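Long-range contacts in putative lipoprotein (PDB 3NQI), which is of unknown function but, as a putative lipoprotein of Bacteroides fragilis, is probably anchored by lipid to a membrane of the cell envelope: residues L45-Y51 and P77-D81; T83-K89 and T151-D157; I215-Q221 and I234-I240. All coordinates share one frame; numbering follows the deposited sequence.

How the contacts relate
Following the chain from the N terminus, contact 1 closes a loop of 25 residues that includes strand 68-73 and joins the start of strand 49-56 to that of strand 78-87. Contact 2 opens almost at once at the far end of the same strand and closes a loop of 61 residues, with helix 138-145 inside it, on strand 148-155. Contact 3 comes last and is local, a hairpin with 12 residues between its arms. The three follow in series, none nesting in or crossing another. Strand 78-87 links contacts 1 and 2; strand 165-174 lies between strands 148-155 and 214-221, and contacts 2 and 3 touch directly where L152 CD2 packs on I217 CG2 at 4.1 Å.

Contact 1: L45-Y51 and P77-D81; sequences LNARMAY and PTGID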
loop_
_atom_site.group_PDB
_atom_site.type_symbol
_atom_site.label_atom_id
_atom_site.label_comp_id
_atom_site.label_asym_id
_atom_site.label_seq_id
_atom_site.Cartn_x
_atom_site.Cartn_y
_atom_site.Cartn_z
ATOM N N LEU A 45 6.132 12.102 12.433
ATOM C CA LEU A 45 5.210 11.175 11.703
ATOM C C LEU A 45 4.587 10.080 12.582
ATOM O O LEU A 45 5.313 9.335 13.257
ATOM C CB LEU A 45 5.985 10.508 10.593
ATOM C CG LEU A 45 5.271 9.441 9.760
ATOM C CD1 LEU A 45 4.143 10.069 8.889
ATOM C CD2 LEU A 45 6.342 8.711 8.951
ATOM N N ASN A 46 3.254 10.020 12.615
ATOM C CA ASN A 46 2.526 8.969 13.327
ATOM C C ASN A 46 1.995 7.955 12.283
ATOM O O ASN A 46 0.909 8.131 11.753
ATOM C CB ASN A 46 1.358 9.568 14.124
ATOM C CG ASN A 46 0.808 8.615 15.185
ATOM O OD1 ASN A 46 1.312 7.510 15.375
ATOM N ND2 ASN A 46 -0.222 9.056 15.886
ATOM N N ALA A 47 2.797 6.966 11.939
ATOM C CA ALA A 47 2.387 5.976 10.949
ATOM C C ALA A 47 3.077 4.706 11.354
ATOM O O ALA A 47 4.025 4.739 12.131
ATOM C CB ALA A 47 2.813 6.417 9.536
ATOM N N ARG A 48 2.605 3.594 10.830
ATOM C CA ARG A 48 3.236 2.307 11.056
ATOM C C ARG A 48 4.237 2.094 9.948
ATOM O O ARG A 48 5.331 1.552 10.179
ATOM C CB ARG A 48 2.174 1.206 11.101
ATOM C CG ARG A 48 2.592 -0.017 11.928
ATOM C CD ARG A 48 1.658 -1.217 11.800
ATOM N NE ARG A 48 1.576 -1.636 10.416
ATOM C CZ ARG A 48 2.491 -2.343 9.737
ATOM N NH1 ARG A 48 3.619 -2.804 10.285
ATOM N NH2 ARG A 48 2.258 -2.592 8.463
HETATM N N MSE A 49 3.899 2.560 8.731
HETATM C CA MSE A 49 4.777 2.442 7.565
HETATM C C MSE A 49 4.897 3.765 6.798
HETATM O O MSE A 49 3.988 4.526 6.798
HETATM C CB MSE A 49 4.213 1.388 6.603
HETATM C CG MSE A 49 4.136 -0.034 7.131
HETATM SE SE MSE A 49 5.903 -0.912 7.040
HETATM C CE MSE A 49 6.804 -0.636 5.201
ATOM N N ALA A 50 6.010 4.019 6.084
ATOM C CA ALA A 50 6.229 5.321 5.445
ATOM C C ALA A 50 7.006 5.210 4.153
ATOM O O ALA A 50 7.574 4.184 3.904
ATOM C CB ALA A 50 7.035 6.319 6.424
ATOM N N TYR A 51 6.904 6.223 3.315
ATOM C CA TYR A 51 7.816 6.442 2.190
ATOM C C TYR A 51 8.763 7.610 2.552
ATOM O O TYR A 51 8.315 8.714 2.893
ATOM C CB TYR A 51 7.012 6.757 0.931
ATOM C CG TYR A 51 7.856 6.958 -0.293
ATOM C CD1 TYR A 51 8.343 5.876 -0.998
ATOM C CD2 TYR A 51 8.165 8.249 -0.749
ATOM C CE1 TYR A 51 9.129 6.049 -2.152
ATOM C CE2 TYR A 51 8.936 8.431 -1.905
ATOM C CZ TYR A 51 9.398 7.325 -2.595
ATOM O OH TYR A 51 10.180 7.485 -3.711
ATOM N N PRO A 77 8.708 13.052 5.739
ATOM C CA PRO A 77 8.306 11.651 5.556
ATOM C C PRO A 77 6.806 11.518 5.307
ATOM O O PRO A 77 6.025 12.290 5.831
ATOM C CB PRO A 77 8.697 10.989 6.892
ATOM C CG PRO A 77 9.731 11.844 7.469
ATOM C CD PRO A 77 9.515 13.237 6.953
ATOM N N THR A 78 6.399 10.580 4.473
ATOM C CA THR A 78 4.965 10.398 4.190
ATOM C C THR A 78 4.424 9.084 4.740
ATOM O O THR A 78 4.887 8.030 4.397
ATOM C CB THR A 78 4.726 10.390 2.701
ATOM O OG1 THR A 78 5.364 11.519 2.152
ATOM C CG2 THR A 78 3.185 10.396 2.367
ATOM N N GLY A 79 3.347 9.113 5.505
ATOM C CA GLY A 79 2.786 7.871 5.960
ATOM C C GLY A 79 2.041 7.184 4.829
ATOM O O GLY A 79 1.410 7.837 4.018
ATOM N N ILE A 80 2.098 5.857 4.765
ATOM C CA ILE A 80 1.399 5.160 3.682
ATOM C C ILE A 80 0.518 3.989 4.144
ATOM O O ILE A 80 0.252 3.057 3.387
ATOM C CB ILE A 80 2.485 4.585 2.732
ATOM C CG1 ILE A 80 3.361 3.608 3.479
ATOM C CG2 ILE A 80 3.265 5.691 2.025
ATOM C CD1 ILE A 80 4.375 2.885 2.527
ATOM N N ASP A 81 0.094 4.017 5.401
ATOM C CA ASP A 81 -0.750 2.966 5.960
ATOM C C ASP A 81 -2.091 2.891 5.248
ATOM O O ASP A 81 -2.732 3.914 5.007
ATOM C CB ASP A 81 -1.001 3.192 7.465
ATOM C CG ASP A 81 0.275 3.115 8.291
ATOM O OD1 ASP A 81 1.155 2.326 8.000
ATOM O OD2 ASP A 81 0.393 3.862 9.240
HETATM O O HOH W 1 0.759 -0.465 7.383
HETATM O O HOH W 2 8.390 11.397 1.916
#
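Y51 and T78 form an antiparallel hydrogen-bonded pair, A50 and G79 the non-hydrogen-bonded pair beside it, and this short piece of sheet joins the start of strand 49-56 to that of strand 78-87. Y51 N donates to T78 O at 2.9 Å and T78 N returns the bond to Y51 O; one step along, I80 N meets M49 O from above the carbonyl plane. There strand 78-87 is interrupted, and a side chain takes over from the backbone. The D81 carboxylate grips two successive amides. Its OD2 accepts from R48 N at 2.7 Å through the syn lone pair, almost straight at 175°, whereas OD1 accepts from M49 N at 2.8 Å in a more bent bond, also on the syn side but out of the carboxylate plane. A water passes a further bond from R48 NH2 to OD1; the same NH2 is also bonded to T123 OG1. At the other end a second water bridges Y51 O and T78 OG1.

Apolar contacts flank these bonds. L45 lays CD1 against the backbone of G79, 3.6 Å from its N, and sets CD2 against P77 CB at 3.9 Å. Since G79 has no side chain, A47 CB can settle on its CA at 3.9 Å. In I80, which packs separately, CG1 stands between the backbone N and the carbonyl carbon (chi1 61°), which places it against the carbonyl of selenomethionine M49 while CG2 packs on Y51 CB at 4.0 Å. V15 and A193 close over M49 and I80. Held by two backbone N-H groups and a water, the D81 carboxylate is fixed in rotation and probably favoured in its ionised form, and it carries the junction beyond the last backbone bond.

Contact 2: T83-K89 and T151-D157; sequences TAITTPK and TLVCYTD
Parallel strand pairing joins T83-K89 to T151-D157, where strand 78-87 runs out beside the end of strand 148-155; the axes of 84-87 and 151-155 come within 4.7 Å and run 26° apart. The bonding is the staggered kind expected of parallel neighbours: I85 takes L152 O with its N (2.8 Å) and gives its O to C154 N, straddling V153, and T87 does the same around Y155 with C154 O and T156 N. L152 N to T83 O starts the series. Past the strand ends, as T151-D157 turns into a 3-10 segment at T156, D157 N still bonds P88 O at 2.9 Å.

Both strands have further neighbours. Strand 165-174 runs antiparallel along the far edge of strand 148-155, through backbone bonds of T151 to R171 and V153 to Y169, and strand 78-87 also pairs with strand 186-195.

On the face carrying I85, V153, T87 and Y155, the side chains lie alongside one another. I85 CD1 rests on V153 CG1 at 3.8 Å, and that methyl sits 3.4 Å above one face of the Y155 ring, offset toward its rim. T87 turns OG1 anti to its N (chi1 -174°), where S93 O holds it, which swings CG2 to 3.5 Å from Y155 CD1, oblique to the ring. The far end of the ring is anchored through OH, hydrogen-bonded to D95 OD1 and R171 NE. On the face of T86 and C154, T86 CG2 touches C154 CB, I199 of helix 197-207 packs over both residues, and T156, just past the strand, brings CG2 to 3.8 Å from T86 CB. The extended K89 chain passes D157 OD2 with its CB, CG and CD, its NZ staying 5.4 Å from OD2.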
loop_
_atom_site.group_PDB
_atom_site.type_symbol
_atom_site.label_atom_id
_atom_site.label_comp_id
_atom_site.label_asym_id
_atom_site.label_seq_id
_atom_site.Cartn_x
_atom_site.Cartn_y
_atom_site.Cartn_z
ATOM N N THR A 83 -5.842 0.104 5.056
ATOM C CA THR A 83 -6.588 -0.910 5.765
ATOM C C THR A 83 -6.789 -2.231 5.056
ATOM O O THR A 83 -7.205 -2.280 3.905
ATOM C CB THR A 83 -7.961 -0.373 6.073
ATOM O OG1 THR A 83 -7.739 0.828 6.782
ATOM C CG2 THR A 83 -8.791 -1.350 6.903
ATOM N N ALA A 84 -6.466 -3.306 5.758
ATOM C CA ALA A 84 -6.791 -4.665 5.283
ATOM C C ALA A 84 -7.834 -5.258 6.222
ATOM O O ALA A 84 -7.712 -5.147 7.431
ATOM C CB ALA A 84 -5.548 -5.508 5.246
ATOM N N ILE A 85 -8.887 -5.826 5.676
ATOM C CA ILE A 85 -9.932 -6.407 6.472
ATOM C C ILE A 85 -10.316 -7.850 6.057
ATOM O O ILE A 85 -10.000 -8.303 4.938
ATOM C CB ILE A 85 -11.190 -5.533 6.491
ATOM C CG1 ILE A 85 -11.814 -5.442 5.129
ATOM C CG2 ILE A 85 -10.934 -4.092 7.056
ATOM C CD1 ILE A 85 -13.272 -5.716 5.206
ATOM N N THR A 86 -10.975 -8.577 6.977
ATOM C CA THR A 86 -11.586 -9.839 6.654
ATOM C C THR A 86 -13.059 -9.617 6.847
ATOM O O THR A 86 -13.454 -8.876 7.714
ATOM C CB THR A 86 -11.164 -10.957 7.620
ATOM O OG1 THR A 86 -11.401 -10.520 8.961
ATOM C CG2 THR A 86 -9.681 -11.262 7.465
ATOM N N THR A 87 -13.854 -10.208 5.991
ATOM C CA THR A 87 -15.291 -10.236 6.180
ATOM C C THR A 87 -15.717 -11.560 5.508
ATOM O O THR A 87 -14.991 -12.067 4.686
ATOM C CB THR A 87 -15.951 -9.010 5.563
ATOM O OG1 THR A 87 -17.336 -9.014 5.891
ATOM C CG2 THR A 87 -15.780 -9.003 4.013
ATOM N N PRO A 88 -16.840 -12.139 5.901
ATOM C CA PRO A 88 -17.131 -13.481 5.360
ATOM C C PRO A 88 -17.392 -13.534 3.867
ATOM O O PRO A 88 -16.930 -14.436 3.211
ATOM C CB PRO A 88 -18.391 -13.892 6.124
ATOM C CG PRO A 88 -18.338 -13.110 7.362
ATOM C CD PRO A 88 -17.752 -11.797 7.003
ATOM N N LYS A 89 -18.139 -12.570 3.348
ATOM C CA LYS A 89 -18.495 -12.528 1.932
ATOM C C LYS A 89 -18.903 -11.113 1.487
ATOM O O LYS A 89 -19.054 -10.226 2.312
ATOM C CB LYS A 89 -19.640 -13.495 1.682
ATOM C CG LYS A 89 -20.926 -13.177 2.462
ATOM C CD LYS A 89 -22.045 -14.220 2.211
ATOM C CE LYS A 89 -23.286 -13.834 2.980
ATOM N NZ LYS A 89 -24.417 -14.736 2.664
ATOM N N THR A 151 -8.684 -0.291 0.014
ATOM C CA THR A 151 -8.849 -1.288 1.060
ATOM C C THR A 151 -8.673 -2.684 0.517
ATOM O O THR A 151 -9.332 -3.041 -0.501
ATOM C CB THR A 151 -10.251 -1.168 1.636
ATOM O OG1 THR A 151 -10.396 0.125 2.163
ATOM C CG2 THR A 151 -10.539 -2.209 2.760
ATOM N N LEU A 152 -7.812 -3.485 1.156
ATOM C CA LEU A 152 -7.704 -4.923 0.785
ATOM C C LEU A 152 -8.681 -5.733 1.599
ATOM O O LEU A 152 -8.698 -5.633 2.853
ATOM C CB LEU A 152 -6.322 -5.489 0.955
ATOM C CG LEU A 152 -5.315 -5.048 -0.062
ATOM C CD1 LEU A 152 -3.963 -5.683 0.354
ATOM C CD2 LEU A 152 -5.759 -5.453 -1.548
ATOM N N VAL A 153 -9.478 -6.555 0.906
ATOM C CA VAL A 153 -10.491 -7.378 1.564
ATOM C C VAL A 153 -10.220 -8.871 1.289
ATOM O O VAL A 153 -10.040 -9.302 0.140
ATOM C CB VAL A 153 -11.934 -6.955 1.148
ATOM C CG1 VAL A 153 -13.062 -7.695 1.996
ATOM C CG2 VAL A 153 -12.118 -5.397 1.233
ATOM N N CYS A 154 -10.163 -9.630 2.366
ATOM C CA CYS A 154 -10.178 -11.092 2.356
ATOM C C CYS A 154 -11.593 -11.566 2.702
ATOM O O CYS A 154 -12.132 -11.273 3.800
ATOM C CB CYS A 154 -9.220 -11.609 3.397
ATOM S SG CYS A 154 -9.109 -13.406 3.366
ATOM N N TYR A 155 -12.232 -12.249 1.763
ATOM C CA TYR A 155 -13.570 -12.839 1.999
ATOM C C TYR A 155 -13.347 -14.231 2.562
ATOM O O TYR A 155 -13.001 -15.167 1.854
ATOM C CB TYR A 155 -14.452 -12.861 0.736
ATOM C CG TYR A 155 -14.705 -11.458 0.237
ATOM C CD1 TYR A 155 -15.575 -10.605 0.910
ATOM C CD2 TYR A 155 -14.026 -10.969 -0.849
ATOM C CE1 TYR A 155 -15.777 -9.308 0.482
ATOM C CE2 TYR A 155 -14.211 -9.678 -1.292
ATOM C CZ TYR A 155 -15.075 -8.847 -0.639
ATOM O OH TYR A 155 -15.217 -7.546 -1.053
ATOM N N THR A 156 -13.563 -14.380 3.854
ATOM C CA THR A 156 -13.127 -15.615 4.493
ATOM C C THR A 156 -13.953 -16.869 4.143
ATOM O O THR A 156 -13.422 -17.967 4.219
ATOM C CB THR A 156 -13.021 -15.411 5.982
ATOM O OG1 THR A 156 -14.297 -14.994 6.480
ATOM C CG2 THR A 156 -11.957 -14.368 6.266
ATOM N N ASP A 157 -15.212 -16.713 3.719
ATOM C CA ASP A 157 -16.000 -17.858 3.219
ATOM C C ASP A 157 -15.324 -18.538 2.038
ATOM O O ASP A 157 -15.558 -19.693 1.800
ATOM C CB ASP A 157 -17.412 -17.448 2.758
ATOM C CG ASP A 157 -18.374 -17.170 3.926
ATOM O OD1 ASP A 157 -18.009 -17.443 5.105
ATOM O OD2 ASP A 157 -19.492 -16.671 3.656
#

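Contact 3: I215-Q221 and I234-I240; sequences ITIVAQQ and IEKVYEI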
loop_
_atom_site.group_PDB
_atom_site.type_symbol
_atom_site.label_atom_id
_atom_site.label_comp_id
_atom_site.label_asym_id
_atom_site.label_seq_id
_atom_site.Cartn_x
_atom_site.Cartn_y
_atom_site.Cartn_z
ATOM N N ILE A 215 0.208 -14.820 -2.277
ATOM C CA ILE A 215 -0.893 -13.891 -2.057
ATOM C C ILE A 215 -1.242 -13.307 -3.423
ATOM O O ILE A 215 -0.352 -12.960 -4.232
ATOM C CB ILE A 215 -0.528 -12.756 -1.088
ATOM C CG1 ILE A 215 -0.053 -13.346 0.265
ATOM C CG2 ILE A 215 -1.730 -11.755 -0.970
ATOM C CD1 ILE A 215 0.598 -12.332 1.278
ATOM N N THR A 216 -2.529 -13.275 -3.745
ATOM C CA THR A 216 -2.916 -12.695 -5.013
ATOM C C THR A 216 -3.751 -11.462 -4.725
ATOM O O THR A 216 -4.547 -11.407 -3.765
ATOM C CB THR A 216 -3.673 -13.684 -5.966
ATOM O OG1 THR A 216 -4.867 -14.123 -5.319
ATOM C CG2 THR A 216 -2.786 -14.855 -6.348
ATOM N N ILE A 217 -3.538 -10.454 -5.547
ATOM C CA ILE A 217 -4.247 -9.167 -5.383
ATOM C C ILE A 217 -5.095 -8.975 -6.643
ATOM O O ILE A 217 -4.590 -8.920 -7.748
ATOM C CB ILE A 217 -3.273 -7.993 -5.249
ATOM C CG1 ILE A 217 -2.239 -8.218 -4.101
ATOM C CG2 ILE A 217 -4.037 -6.647 -5.098
ATOM C CD1 ILE A 217 -2.764 -8.267 -2.727
ATOM N N VAL A 218 -6.391 -8.853 -6.457
ATOM C CA VAL A 218 -7.332 -8.762 -7.548
ATOM C C VAL A 218 -7.780 -7.275 -7.683
ATOM O O VAL A 218 -8.445 -6.749 -6.766
ATOM C CB VAL A 218 -8.585 -9.647 -7.310
ATOM C CG1 VAL A 218 -9.488 -9.603 -8.593
ATOM C CG2 VAL A 218 -8.218 -11.134 -7.013
ATOM N N ALA A 219 -7.447 -6.618 -8.794
ATOM C CA ALA A 219 -7.820 -5.190 -9.009
ATOM C C ALA A 219 -8.701 -4.969 -10.256
ATOM O O ALA A 219 -8.534 -5.674 -11.262
ATOM C CB ALA A 219 -6.547 -4.338 -9.127
ATOM N N GLN A 220 -9.628 -4.007 -10.182
ATOM C CA GLN A 220 -10.323 -3.460 -11.371
ATOM C C GLN A 220 -9.546 -2.254 -11.873
ATOM O O GLN A 220 -9.336 -1.251 -11.140
ATOM C CB GLN A 220 -11.785 -3.098 -11.080
ATOM C CG GLN A 220 -12.606 -4.281 -10.741
ATOM C CD GLN A 220 -14.068 -3.951 -10.558
ATOM O OE1 GLN A 220 -14.892 -4.094 -11.486
ATOM N NE2 GLN A 220 -14.410 -3.541 -9.350
ATOM N N GLN A 221 -9.012 -2.385 -13.087
ATOM C CA GLN A 221 -8.199 -1.328 -13.625
ATOM C C GLN A 221 -8.623 -0.934 -15.012
ATOM O O GLN A 221 -9.272 -1.696 -15.720
ATOM C CB GLN A 221 -6.717 -1.678 -13.549
ATOM C CG GLN A 221 -6.244 -2.649 -14.471
ATOM C CD GLN A 221 -4.774 -2.999 -14.213
ATOM O OE1 GLN A 221 -4.389 -3.288 -13.081
ATOM N NE2 GLN A 221 -3.966 -2.990 -15.262
ATOM N N ILE A 234 -10.802 -3.690 -16.813
ATOM C CA ILE A 234 -10.513 -5.110 -16.776
ATOM C C ILE A 234 -10.185 -5.517 -15.348
ATOM O O ILE A 234 -9.907 -4.688 -14.463
ATOM C CB ILE A 234 -9.321 -5.475 -17.694
ATOM C CG1 ILE A 234 -8.052 -4.741 -17.262
ATOM C CG2 ILE A 234 -9.664 -5.186 -19.180
ATOM C CD1 ILE A 234 -6.746 -5.389 -17.682
ATOM N N GLU A 235 -10.214 -6.814 -15.115
ATOM C CA GLU A 235 -9.728 -7.346 -13.884
ATOM C C GLU A 235 -8.328 -7.815 -14.095
ATOM O O GLU A 235 -8.012 -8.468 -15.081
ATOM C CB GLU A 235 -10.626 -8.466 -13.427
ATOM C CG GLU A 235 -10.253 -9.030 -12.104
ATOM C CD GLU A 235 -11.501 -9.510 -11.369
ATOM O OE1 GLU A 235 -12.497 -8.736 -11.267
ATOM O OE2 GLU A 235 -11.485 -10.653 -10.933
ATOM N N LYS A 236 -7.453 -7.462 -13.175
ATOM C CA LYS A 236 -6.112 -7.936 -13.207
ATOM C C LYS A 236 -5.681 -8.509 -11.830
ATOM O O LYS A 236 -5.962 -7.939 -10.761
ATOM C CB LYS A 236 -5.158 -6.856 -13.705
ATOM C CG LYS A 236 -3.755 -7.376 -13.860
ATOM C CD LYS A 236 -2.883 -6.646 -14.872
ATOM C CE LYS A 236 -1.515 -7.334 -14.918
ATOM N NZ LYS A 236 -0.435 -6.536 -15.575
ATOM N N VAL A 237 -5.038 -9.674 -11.893
ATOM C CA VAL A 237 -4.567 -10.392 -10.721
ATOM C C VAL A 237 -3.043 -10.237 -10.621
ATOM O O VAL A 237 -2.376 -10.533 -11.553
ATOM C CB VAL A 237 -4.976 -11.858 -10.745
ATOM C CG1 VAL A 237 -4.330 -12.611 -9.501
ATOM C CG2 VAL A 237 -6.501 -11.974 -10.683
ATOM N N TYR A 238 -2.517 -9.694 -9.519
ATOM C CA TYR A 238 -1.046 -9.546 -9.342
ATOM C C TYR A 238 -0.573 -10.594 -8.290
ATOM O O TYR A 238 -1.263 -10.852 -7.331
ATOM C CB TYR A 238 -0.731 -8.138 -8.833
ATOM C CG TYR A 238 -1.058 -7.018 -9.805
ATOM C CD1 TYR A 238 -2.365 -6.527 -9.947
ATOM C CD2 TYR A 238 -0.066 -6.443 -10.566
ATOM C CE1 TYR A 238 -2.657 -5.483 -10.837
ATOM C CE2 TYR A 238 -0.341 -5.385 -11.420
ATOM C CZ TYR A 238 -1.632 -4.920 -11.564
ATOM O OH TYR A 238 -1.863 -3.846 -12.426
ATOM N N GLU A 239 0.579 -11.224 -8.499
ATOM C CA GLU A 239 0.981 -12.264 -7.587
ATOM C C GLU A 239 2.129 -11.825 -6.688
ATOM O O GLU A 239 3.055 -11.199 -7.157
ATOM C CB GLU A 239 1.434 -13.495 -8.362
ATOM C CG GLU A 239 0.405 -14.049 -9.230
ATOM C CD GLU A 239 0.907 -15.342 -9.936
ATOM O OE1 GLU A 239 2.068 -15.325 -10.444
ATOM O OE2 GLU A 239 0.162 -16.327 -9.971
ATOM N N ILE A 240 2.057 -12.213 -5.417
ATOM C CA ILE A 240 3.181 -12.056 -4.471
ATOM C C ILE A 240 3.634 -13.414 -3.903
ATOM O O ILE A 240 2.891 -14.081 -3.177
ATOM C CB ILE A 240 2.759 -11.124 -3.319
ATOM C CG1 ILE A 240 2.276 -9.773 -3.852
ATOM C CG2 ILE A 240 3.933 -10.936 -2.283
ATOM C CD1 ILE A 240 1.560 -8.878 -2.759
#
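Q221 sets CG between its backbone N and carbonyl carbon (chi1 74°) and then runs straight out, while Y238 keeps CG beside its N (chi1 -65°); the two side chains therefore approach from opposite directions on one face of an antiparallel hairpin. The tyrosine OH donates to Q221 OE1 at 2.7 Å, using a lone pair in the amide plane. OE1 lies at the ring's edge in the ring plane, with amide and ring turned 37° apart. The OH is also bonded to L105 N, so two partners fix it, and K236 CB and CD lie along the Q221 amide. Farther along this face I217 CG1 meets I240 CD1 at 4.1 Å.

On the other face the E235 chain bends so that OE2 comes 3.3 Å from V218 CG1, and V237 CG1 packs against T216 CB at 3.8 Å.

Eight backbone bonds, a reciprocal two for each of four hydrogen-bonded pairs from I215-I240 to Q221-I234, zip the arms together. Strand 214-221 is flanked on its other edge by strand 165-174, which T216 and V218 bond through L166, L168 and L170, while I124 of strand 123-132 packs over I215, I217 and I240.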